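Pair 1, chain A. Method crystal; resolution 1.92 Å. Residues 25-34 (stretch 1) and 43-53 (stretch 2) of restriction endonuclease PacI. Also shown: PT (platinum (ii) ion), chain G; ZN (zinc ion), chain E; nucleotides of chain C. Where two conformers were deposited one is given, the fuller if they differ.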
# COMPACT_ATOMS: atom_id res chain seq x y z
N LYS A 25 -25.44 -2.14 1.41
CA LYS A 25 -24.03 -1.76 1.59
C LYS A 25 -23.84 -0.99 2.92
O LYS A 25 -22.85 -1.18 3.60
CB LYS A 25 -23.52 -0.93 0.40
CG LYS A 25 -23.41 -1.71 -0.94
CD LYS A 25 -23.19 -0.74 -2.11
CE LYS A 25 -22.81 -1.46 -3.41
NZ LYS A 25 -22.58 -0.47 -4.51
N GLY A 26 -24.80 -0.14 3.27
CA GLY A 26 -24.73 0.65 4.51
C GLY A 26 -24.72 -0.22 5.75
O GLY A 26 -23.93 -0.01 6.70
N CYS A 27 -25.59 -1.22 5.75
CA CYS A 27 -25.69 -2.14 6.88
C CYS A 27 -24.44 -3.01 7.00
O CYS A 27 -23.92 -3.21 8.10
CB CYS A 27 -26.94 -3.02 6.76
SG CYS A 27 -28.52 -2.20 7.20
N MET A 28 -23.96 -3.53 5.88
CA MET A 28 -22.75 -4.36 5.88
C MET A 28 -21.53 -3.52 6.27
O MET A 28 -20.70 -3.96 7.06
CB MET A 28 -22.57 -5.06 4.52
CG MET A 28 -21.29 -5.87 4.33
SD MET A 28 -21.35 -7.58 4.91
CE MET A 28 -21.14 -7.38 6.69
N THR A 29 -21.44 -2.29 5.74
CA THR A 29 -20.31 -1.44 6.11
C THR A 29 -20.37 -1.05 7.60
O THR A 29 -19.34 -1.06 8.27
CB THR A 29 -20.16 -0.22 5.19
OG1 THR A 29 -19.98 -0.69 3.85
CG2 THR A 29 -18.93 0.58 5.56
N TRP A 30 -21.56 -0.76 8.11
CA TRP A 30 -21.70 -0.49 9.55
C TRP A 30 -21.28 -1.68 10.42
O TRP A 30 -20.58 -1.49 11.43
CB TRP A 30 -23.12 -0.04 9.92
CG TRP A 30 -23.35 0.00 11.42
CD1 TRP A 30 -24.14 -0.85 12.15
CD2 TRP A 30 -22.76 0.91 12.36
NE1 TRP A 30 -24.09 -0.50 13.49
CE2 TRP A 30 -23.26 0.57 13.64
CE3 TRP A 30 -21.87 1.99 12.24
CZ2 TRP A 30 -22.89 1.27 14.80
CZ3 TRP A 30 -21.51 2.69 13.39
CH2 TRP A 30 -22.03 2.33 14.65
N GLN A 31 -21.72 -2.88 10.04
CA GLN A 31 -21.35 -4.12 10.75
C GLN A 31 -19.83 -4.28 10.78
O GLN A 31 -19.24 -4.57 11.83
CB GLN A 31 -22.02 -5.34 10.07
CG GLN A 31 -21.75 -6.70 10.73
CD GLN A 31 -22.42 -7.89 9.99
OE1 GLN A 31 -21.85 -8.98 9.89
NE2 GLN A 31 -23.63 -7.67 9.47
N ASN A 32 -19.19 -4.04 9.63
CA ASN A 32 -17.75 -4.17 9.52
C ASN A 32 -17.05 -3.13 10.39
O ASN A 32 -16.09 -3.45 11.08
CB ASN A 32 -17.29 -4.02 8.06
CG ASN A 32 -17.54 -5.28 7.24
OD1 ASN A 32 -17.43 -6.41 7.75
ND2 ASN A 32 -17.88 -5.11 5.97
N LEU A 33 -17.53 -1.89 10.33
CA LEU A 33 -16.96 -0.79 11.10
C LEU A 33 -16.98 -1.14 12.59
O LEU A 33 -15.96 -1.00 13.26
CB LEU A 33 -17.72 0.51 10.81
CG LEU A 33 -17.14 1.82 11.34
CD1 LEU A 33 -17.64 2.99 10.50
CD2 LEU A 33 -17.55 2.01 12.79
N SER A 34 -18.12 -1.62 13.08
CA SER A 34 -18.29 -2.02 14.49
C SER A 34 -17.37 -3.14 14.93
O SER A 34 -16.63 -3.00 15.92
CB SER A 34 -19.74 -2.43 14.77
OG SER A 34 -20.61 -1.32 14.59
N ALA A 43 -12.02 3.29 19.29
CA ALA A 43 -13.30 3.81 19.70
C ALA A 43 -14.20 3.98 18.46
O ALA A 43 -13.71 4.04 17.33
CB ALA A 43 -13.13 5.12 20.44
N ASN A 44 -15.51 4.00 18.70
CA ASN A 44 -16.52 4.22 17.67
C ASN A 44 -17.63 5.11 18.22
O ASN A 44 -18.48 4.63 18.97
CB ASN A 44 -17.12 2.88 17.22
CG ASN A 44 -18.20 3.05 16.16
OD1 ASN A 44 -18.37 4.12 15.59
ND2 ASN A 44 -18.94 1.97 15.88
N THR A 45 -17.61 6.39 17.86
CA THR A 45 -18.65 7.32 18.31
C THR A 45 -19.82 7.51 17.33
O THR A 45 -20.81 8.17 17.68
CB THR A 45 -18.07 8.69 18.78
OG1 THR A 45 -17.42 9.33 17.68
CG2 THR A 45 -17.08 8.50 19.93
N PHE A 46 -19.74 6.94 16.12
CA PHE A 46 -20.93 6.80 15.25
C PHE A 46 -21.99 5.95 15.94
O PHE A 46 -21.66 4.98 16.62
CB PHE A 46 -20.59 6.07 13.94
CG PHE A 46 -19.96 6.93 12.89
CD1 PHE A 46 -18.62 6.77 12.57
CD2 PHE A 46 -20.72 7.85 12.17
CE1 PHE A 46 -18.02 7.52 11.59
CE2 PHE A 46 -20.14 8.63 11.18
CZ PHE A 46 -18.78 8.47 10.88
N THR A 47 -23.27 6.30 15.75
CA THR A 47 -24.36 5.34 15.92
C THR A 47 -24.74 4.87 14.53
O THR A 47 -24.36 5.51 13.54
CB THR A 47 -25.62 5.96 16.56
OG1 THR A 47 -26.09 7.06 15.75
CG2 THR A 47 -25.34 6.40 17.99
N LYS A 48 -25.48 3.77 14.44
CA LYS A 48 -25.89 3.23 13.14
C LYS A 48 -26.62 4.30 12.32
O LYS A 48 -26.31 4.50 11.15
CB LYS A 48 -26.74 1.96 13.26
CG LYS A 48 -27.12 1.37 11.89
CD LYS A 48 -27.64 -0.07 11.99
CE LYS A 48 -27.66 -0.73 10.62
NZ LYS A 48 -28.48 -1.99 10.60
N ALA A 49 -27.57 5.00 12.95
CA ALA A 49 -28.35 6.08 12.30
C ALA A 49 -27.50 7.24 11.74
O ALA A 49 -27.71 7.70 10.59
CB ALA A 49 -29.45 6.61 13.26
N THR A 50 -26.55 7.72 12.55
CA THR A 50 -25.65 8.76 12.09
C THR A 50 -24.71 8.22 11.00
O THR A 50 -24.46 8.92 10.01
CB THR A 50 -24.87 9.49 13.23
OG1 THR A 50 -23.97 10.45 12.64
CG2 THR A 50 -24.04 8.54 14.05
N PHE A 51 -24.25 6.98 11.15
CA PHE A 51 -23.40 6.40 10.11
C PHE A 51 -24.13 6.29 8.78
O PHE A 51 -23.55 6.63 7.75
CB PHE A 51 -22.84 5.02 10.48
CG PHE A 51 -22.06 4.38 9.34
CD1 PHE A 51 -20.80 4.86 8.98
CD2 PHE A 51 -22.63 3.36 8.59
CE1 PHE A 51 -20.10 4.29 7.90
CE2 PHE A 51 -21.95 2.79 7.51
CZ PHE A 51 -20.69 3.26 7.17
N LEU A 52 -25.38 5.84 8.80
CA LEU A 52 -26.15 5.67 7.56
C LEU A 52 -26.39 7.00 6.87
O LEU A 52 -26.31 7.07 5.63
CB LEU A 52 -27.46 4.91 7.78
CG LEU A 52 -27.41 3.42 8.16
CD1 LEU A 52 -28.84 2.89 8.28
CD2 LEU A 52 -26.63 2.56 7.19
N ALA A 53 -26.63 8.05 7.64
CA ALA A 53 -26.77 9.39 7.06
C ALA A 53 -25.44 9.89 6.50
O ALA A 53 -25.40 10.53 5.45
CB ALA A 53 -27.34 10.40 8.08
PT PT G . -23.00 -8.86 4.62
ZN ZN E . -29.65 -1.86 5.22
P DA C 3 -17.50 -5.12 0.30
OP1 DA C 3 -17.45 -4.42 -1.01
OP2 DA C 3 -18.26 -4.51 1.42
O5' DA C 3 -18.06 -6.59 0.12
C5' DA C 3 -17.94 -7.29 -1.10
C4' DA C 3 -18.41 -8.73 -0.92
O4' DA C 3 -17.82 -9.27 0.29
C3' DA C 3 -19.91 -8.95 -0.72
O3' DA C 3 -20.23 -10.28 -1.12
C2' DA C 3 -20.08 -8.83 0.79
C1' DA C 3 -18.82 -9.53 1.27
N9 DA C 3 -18.31 -9.06 2.56
C8 DA C 3 -18.38 -7.79 3.09
N7 DA C 3 -17.82 -7.68 4.27
C5 DA C 3 -17.35 -8.97 4.54
C6 DA C 3 -16.65 -9.54 5.63
N6 DA C 3 -16.28 -8.87 6.72
N1 DA C 3 -16.32 -10.85 5.55
C2 DA C 3 -16.67 -11.56 4.47
N3 DA C 3 -17.32 -11.13 3.39
C4 DA C 3 -17.64 -9.82 3.49
P DA C 2 -13.15 -1.36 3.51
OP1 DA C 2 -12.87 -0.67 2.23
OP2 DA C 2 -14.21 -0.83 4.40
O5' DA C 2 -13.45 -2.91 3.28
C5' DA C 2 -13.03 -3.55 2.05
C4' DA C 2 -13.88 -4.78 1.76
O4' DA C 2 -13.63 -5.79 2.76
C3' DA C 2 -15.39 -4.58 1.79
O3' DA C 2 -16.00 -5.44 0.78
C2' DA C 2 -15.81 -4.98 3.20
C1' DA C 2 -14.78 -6.06 3.55
N9 DA C 2 -14.29 -6.06 4.94
C8 DA C 2 -14.46 -5.14 5.93
N7 DA C 2 -13.88 -5.44 7.08
C5 DA C 2 -13.26 -6.66 6.80
C6 DA C 2 -12.46 -7.51 7.58
N6 DA C 2 -12.14 -7.24 8.85
N1 DA C 2 -11.99 -8.66 7.00
C2 DA C 2 -12.32 -8.92 5.73
N3 DA C 2 -13.08 -8.18 4.89
C4 DA C 2 -13.51 -7.05 5.50

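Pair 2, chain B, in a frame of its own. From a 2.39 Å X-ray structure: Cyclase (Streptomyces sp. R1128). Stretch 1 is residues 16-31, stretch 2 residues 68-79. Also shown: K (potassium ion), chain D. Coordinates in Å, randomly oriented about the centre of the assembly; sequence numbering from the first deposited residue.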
# COMPACT_ATOMS: atom_id res chain seq x y z
N PRO B 16 18.47 -0.13 0.28
CA PRO B 16 18.49 0.63 -1.03
C PRO B 16 17.73 -0.10 -2.17
O PRO B 16 17.61 -1.32 -2.17
CB PRO B 16 20.02 0.72 -1.36
CG PRO B 16 20.80 0.37 0.08
CD PRO B 16 19.80 -0.70 0.61
N ALA B 17 17.30 0.63 -3.19
CA ALA B 17 16.33 0.13 -4.19
C ALA B 17 16.98 -0.92 -5.03
O ALA B 17 16.34 -1.85 -5.40
CB ALA B 17 15.76 1.31 -5.01
N ASP B 18 18.26 -0.81 -5.29
CA ASP B 18 19.07 -1.80 -5.98
C ASP B 18 19.15 -3.15 -5.23
O ASP B 18 19.12 -4.20 -5.85
CB ASP B 18 20.50 -1.24 -6.32
CG ASP B 18 20.47 -0.15 -7.41
OD1 ASP B 18 19.39 0.10 -8.06
OD2 ASP B 18 21.48 0.50 -7.66
N LEU B 19 19.25 -3.13 -3.90
CA LEU B 19 19.25 -4.37 -3.19
C LEU B 19 17.85 -5.07 -3.23
O LEU B 19 17.71 -6.35 -3.36
CB LEU B 19 19.76 -4.11 -1.80
CG LEU B 19 19.89 -5.36 -0.91
CD1 LEU B 19 20.87 -6.35 -1.66
CD2 LEU B 19 20.50 -4.86 0.34
N VAL B 20 16.81 -4.26 -3.16
CA VAL B 20 15.47 -4.76 -3.29
C VAL B 20 15.25 -5.35 -4.68
O VAL B 20 14.56 -6.31 -4.81
CB VAL B 20 14.47 -3.64 -3.00
CG1 VAL B 20 13.05 -4.11 -3.23
CG2 VAL B 20 14.63 -3.14 -1.54
N TRP B 21 15.78 -4.70 -5.72
CA TRP B 21 15.72 -5.21 -7.06
C TRP B 21 16.34 -6.63 -7.07
O TRP B 21 15.70 -7.57 -7.57
CB TRP B 21 16.46 -4.28 -8.04
CG TRP B 21 16.46 -4.95 -9.43
CD1 TRP B 21 17.51 -5.53 -10.09
CD2 TRP B 21 15.29 -5.17 -10.23
NE1 TRP B 21 17.06 -6.09 -11.28
CE2 TRP B 21 15.69 -5.92 -11.36
CE3 TRP B 21 13.92 -4.78 -10.10
CZ2 TRP B 21 14.77 -6.30 -12.37
CZ3 TRP B 21 13.06 -5.13 -11.05
CH2 TRP B 21 13.49 -5.85 -12.21
N GLU B 22 17.58 -6.77 -6.56
CA GLU B 22 18.25 -8.04 -6.52
C GLU B 22 17.44 -9.17 -5.91
O GLU B 22 17.52 -10.27 -6.41
CB GLU B 22 19.62 -7.95 -5.85
CG GLU B 22 20.65 -7.13 -6.67
CD GLU B 22 21.95 -6.97 -5.93
OE1 GLU B 22 22.15 -7.82 -5.00
OE2 GLU B 22 22.75 -6.03 -6.26
N VAL B 23 16.71 -8.92 -4.81
CA VAL B 23 15.87 -9.90 -4.18
C VAL B 23 14.62 -10.23 -5.12
O VAL B 23 14.27 -11.41 -5.33
CB VAL B 23 15.43 -9.37 -2.79
CG1 VAL B 23 14.29 -10.15 -2.12
CG2 VAL B 23 16.66 -9.22 -1.82
N LEU B 24 13.99 -9.20 -5.69
CA LEU B 24 12.90 -9.43 -6.58
C LEU B 24 13.31 -10.23 -7.79
O LEU B 24 12.56 -11.14 -8.11
CB LEU B 24 12.22 -8.08 -7.06
CG LEU B 24 11.53 -7.20 -6.00
CD1 LEU B 24 11.17 -5.90 -6.60
CD2 LEU B 24 10.35 -7.93 -5.46
N ALA B 25 14.41 -9.84 -8.50
CA ALA B 25 14.89 -10.48 -9.73
C ALA B 25 15.27 -11.98 -9.58
O ALA B 25 15.22 -12.75 -10.61
CB ALA B 25 16.05 -9.73 -10.43
N ASP B 26 15.71 -12.41 -8.40
CA ASP B 26 16.26 -13.79 -8.30
C ASP B 26 15.13 -14.78 -7.92
O ASP B 26 15.04 -15.20 -6.74
CB ASP B 26 17.40 -13.72 -7.27
CG ASP B 26 18.14 -15.08 -7.03
OD1 ASP B 26 18.04 -16.01 -7.86
OD2 ASP B 26 18.80 -15.18 -5.92
N VAL B 27 14.24 -15.11 -8.89
CA VAL B 27 13.20 -16.07 -8.59
C VAL B 27 13.71 -17.45 -8.04
O VAL B 27 12.95 -18.14 -7.37
CB VAL B 27 12.33 -16.48 -9.75
CG1 VAL B 27 10.93 -15.97 -9.71
CG2 VAL B 27 13.04 -16.53 -11.05
N LEU B 28 14.90 -17.92 -8.43
CA LEU B 28 15.47 -19.13 -7.80
C LEU B 28 15.50 -19.03 -6.24
O LEU B 28 15.41 -20.04 -5.59
CB LEU B 28 16.88 -19.38 -8.29
CG LEU B 28 17.41 -20.35 -9.38
CD1 LEU B 28 16.35 -21.17 -10.09
CD2 LEU B 28 18.48 -19.73 -10.33
N GLY B 29 15.66 -17.84 -5.66
CA GLY B 29 15.53 -17.65 -4.22
C GLY B 29 14.10 -17.65 -3.66
O GLY B 29 13.98 -17.58 -2.54
N TYR B 30 13.03 -17.63 -4.45
CA TYR B 30 11.64 -17.42 -3.93
C TYR B 30 11.12 -18.53 -2.96
O TYR B 30 10.34 -18.20 -2.09
CB TYR B 30 10.62 -17.24 -5.06
CG TYR B 30 10.53 -15.79 -5.67
CD1 TYR B 30 9.38 -15.36 -6.39
CD2 TYR B 30 11.63 -14.88 -5.57
CE1 TYR B 30 9.36 -14.05 -6.98
CE2 TYR B 30 11.58 -13.60 -6.19
CZ TYR B 30 10.45 -13.20 -6.89
OH TYR B 30 10.37 -11.92 -7.45
N ALA B 31 11.53 -19.81 -3.14
CA ALA B 31 11.07 -20.88 -2.28
C ALA B 31 11.72 -20.74 -0.87
O ALA B 31 11.12 -21.01 0.15
CB ALA B 31 11.41 -22.26 -2.92
N ARG B 68 4.64 -15.55 -16.55
CA ARG B 68 5.63 -14.84 -17.36
C ARG B 68 5.96 -13.56 -16.63
O ARG B 68 5.07 -12.73 -16.39
CB ARG B 68 5.17 -14.59 -18.76
CG ARG B 68 6.28 -13.88 -19.59
CD ARG B 68 5.81 -13.44 -21.01
NE ARG B 68 6.04 -14.59 -21.89
CZ ARG B 68 7.20 -14.78 -22.54
NH1 ARG B 68 8.16 -13.84 -22.47
NH2 ARG B 68 7.37 -15.88 -23.30
N ARG B 69 7.23 -13.46 -16.20
CA ARG B 69 7.79 -12.21 -15.56
C ARG B 69 8.63 -11.44 -16.55
O ARG B 69 9.59 -12.00 -17.10
CB ARG B 69 8.64 -12.51 -14.32
CG ARG B 69 7.79 -13.28 -13.21
CD ARG B 69 8.67 -14.19 -12.33
NE ARG B 69 10.05 -13.69 -11.94
CZ ARG B 69 10.32 -12.91 -10.88
NH1 ARG B 69 9.32 -12.51 -10.08
NH2 ARG B 69 11.58 -12.54 -10.63
N ASP B 70 8.25 -10.18 -16.79
CA ASP B 70 9.01 -9.32 -17.67
C ASP B 70 9.78 -8.42 -16.76
O ASP B 70 9.17 -7.64 -16.07
CB ASP B 70 8.09 -8.55 -18.61
CG ASP B 70 7.44 -9.51 -19.72
OD1 ASP B 70 8.21 -10.32 -20.36
OD2 ASP B 70 6.17 -9.49 -19.95
N LEU B 71 11.10 -8.54 -16.71
CA LEU B 71 11.88 -7.83 -15.72
C LEU B 71 12.52 -6.57 -16.34
O LEU B 71 13.10 -6.64 -17.41
CB LEU B 71 12.99 -8.75 -15.13
CG LEU B 71 12.63 -9.96 -14.18
CD1 LEU B 71 12.28 -11.20 -14.97
CD2 LEU B 71 13.84 -10.23 -13.28
N ASP B 72 12.43 -5.43 -15.66
CA ASP B 72 12.89 -4.15 -16.22
C ASP B 72 13.63 -3.43 -15.11
O ASP B 72 13.03 -2.65 -14.32
CB ASP B 72 11.65 -3.34 -16.64
CG ASP B 72 11.99 -2.09 -17.41
OD1 ASP B 72 11.14 -1.64 -18.18
OD2 ASP B 72 13.08 -1.55 -17.26
N PRO B 73 14.92 -3.76 -14.95
CA PRO B 73 15.70 -3.20 -13.87
C PRO B 73 15.87 -1.67 -13.98
O PRO B 73 16.04 -1.00 -12.97
CB PRO B 73 17.05 -3.92 -14.00
CG PRO B 73 17.08 -4.50 -15.40
CD PRO B 73 15.68 -4.77 -15.76
N ALA B 74 15.78 -1.09 -15.18
CA ALA B 74 16.06 0.34 -15.31
C ALA B 74 14.80 1.04 -14.78
O ALA B 74 14.88 2.06 -14.06
CB ALA B 74 16.38 0.72 -16.74
N ARG B 75 13.67 0.41 -15.06
CA ARG B 75 12.35 0.96 -14.70
C ARG B 75 12.01 0.58 -13.19
O ARG B 75 11.22 1.27 -12.53
CB ARG B 75 11.35 0.68 -15.90
CG ARG B 75 10.03 1.35 -15.88
CD ARG B 75 9.58 2.20 -17.13
NE ARG B 75 9.70 1.28 -18.21
CZ ARG B 75 9.83 1.41 -19.51
NH1 ARG B 75 9.72 2.51 -20.29
NH2 ARG B 75 10.11 0.25 -20.06
N ARG B 76 12.79 -0.38 -12.62
CA ARG B 76 12.56 -1.14 -11.35
C ARG B 76 11.12 -1.68 -11.20
O ARG B 76 10.44 -1.43 -10.17
CB ARG B 76 12.95 -0.41 -10.07
CG ARG B 76 14.19 0.43 -10.09
CD ARG B 76 14.21 1.31 -8.78
NE ARG B 76 15.38 2.15 -8.73
CZ ARG B 76 16.61 1.70 -8.54
NH1 ARG B 76 16.82 0.42 -8.42
NH2 ARG B 76 17.62 2.54 -8.45
N VAL B 77 10.73 -2.47 -12.19
CA VAL B 77 9.41 -2.97 -12.31
C VAL B 77 9.51 -4.45 -12.83
O VAL B 77 10.31 -4.74 -13.75
CB VAL B 77 8.63 -2.11 -13.37
CG1 VAL B 77 7.38 -2.89 -13.87
CG2 VAL B 77 8.19 -0.76 -12.77
N ILE B 78 8.75 -5.37 -12.23
CA ILE B 78 8.56 -6.68 -12.80
C ILE B 78 7.10 -6.81 -13.09
O ILE B 78 6.33 -6.78 -12.14
CB ILE B 78 9.05 -7.83 -11.90
CG1 ILE B 78 10.56 -7.67 -11.51
CG2 ILE B 78 8.71 -9.21 -12.59
CD1 ILE B 78 11.03 -8.62 -10.42
N ALA B 79 6.72 -6.82 -14.38
CA ALA B 79 5.35 -7.13 -14.86
C ALA B 79 5.20 -8.68 -14.88
O ALA B 79 6.05 -9.41 -15.39
CB ALA B 79 5.11 -6.57 -16.30
K K D . 9.12 -21.47 1.49
O HOH W 1 10.60 -19.77 3.33

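In both pairs a helix lies against a segment, loop in pair 1 and strand in pair 2, that leads into residues of helical backbone; 14 central residues superpose with an RMSD of 0.9 Å. A:Gly26 to A:Ser34 match B:Ala17 to B:Ala25, and on the partner A:Thr45 matches B:Asp70 and A:Thr47 to A:Phe51 match B:Asp72 to B:Arg76. After the turn the two diverge: in pair 1 the chain continues as a helix, whose axis passes 10.0 Å from the first helix at 125°, whereas in pair 2 residues 73-75 have only helical phi/psi and the chain returns as strand 77-79, paired with strand 68-72.

The shared anchor is a tryptophan, A:Trp30 and B:Trp21, both with chi1 t and chi2 near -110°, directed toward the partner, and the partner covers more of their area than of any other residue in their stretches. The matched first residue of the turn covers a face of each indole. In pair 1 A:Lys48 CB lies 3.8 Å from the centroid of the five-membered ring of A:Trp30; in pair 2 B:Pro73 CA lies 3.8 Å from the centroid of the six-membered ring of B:Trp21. A backbone carbonyl lies at the ring edge in each, A:Phe46 O 3.3 Å from A:Trp30 CH2 and B:Val77 O 3.7 Å from B:Trp21 CH2, but these carbonyls are not matched positions.

A clear difference within the contact is at A:Phe51 and B:Arg76. A:Phe51 is a knob among A:Gly26, A:Thr29, A:Trp30 and A:Leu33, with its CZ 3.6 Å from A:Thr29 CG2 and its CE1 3.8 Å from A:Leu33 CD1. At A:Gly26 an ideal CB would clash with A:Leu52 CD2, at 2.9 Å; the matched B:Ala17 carries a methyl, and its CB packs over a face of the B:Arg76 guanidinium, 3.7 Å from B:Arg76 CZ. That guanidinium forms a salt bridge with B:Asp18, NH1 to OD1 at 2.6 Å. The residue matching B:Asp18 is A:Cys27, whose SG binds zinc at 2.3 Å and lies 3.4 Å from A:Lys48 NZ.

Farther along the helix, A:Leu33 CD2 packs 3.4 Å from A:Asn44 ND2, while its match B:Leu24 sets CB 3.6 Å from B:Ile78 CD1 and offers its carbonyl to B:Arg69, NH2 to O at 3.0 Å. Pair 1 has no hydrogen bond across the stretches and relies on packing; pair 2 adds the salt bridge at B:Asp18 and the B:Arg69 bond to B:Leu24. Separately, in pair 2 B:Arg69 NH1 donates to B:Tyr30 OH at 2.9 Å. Buried areas are nonetheless similar, 544 and 579 Å².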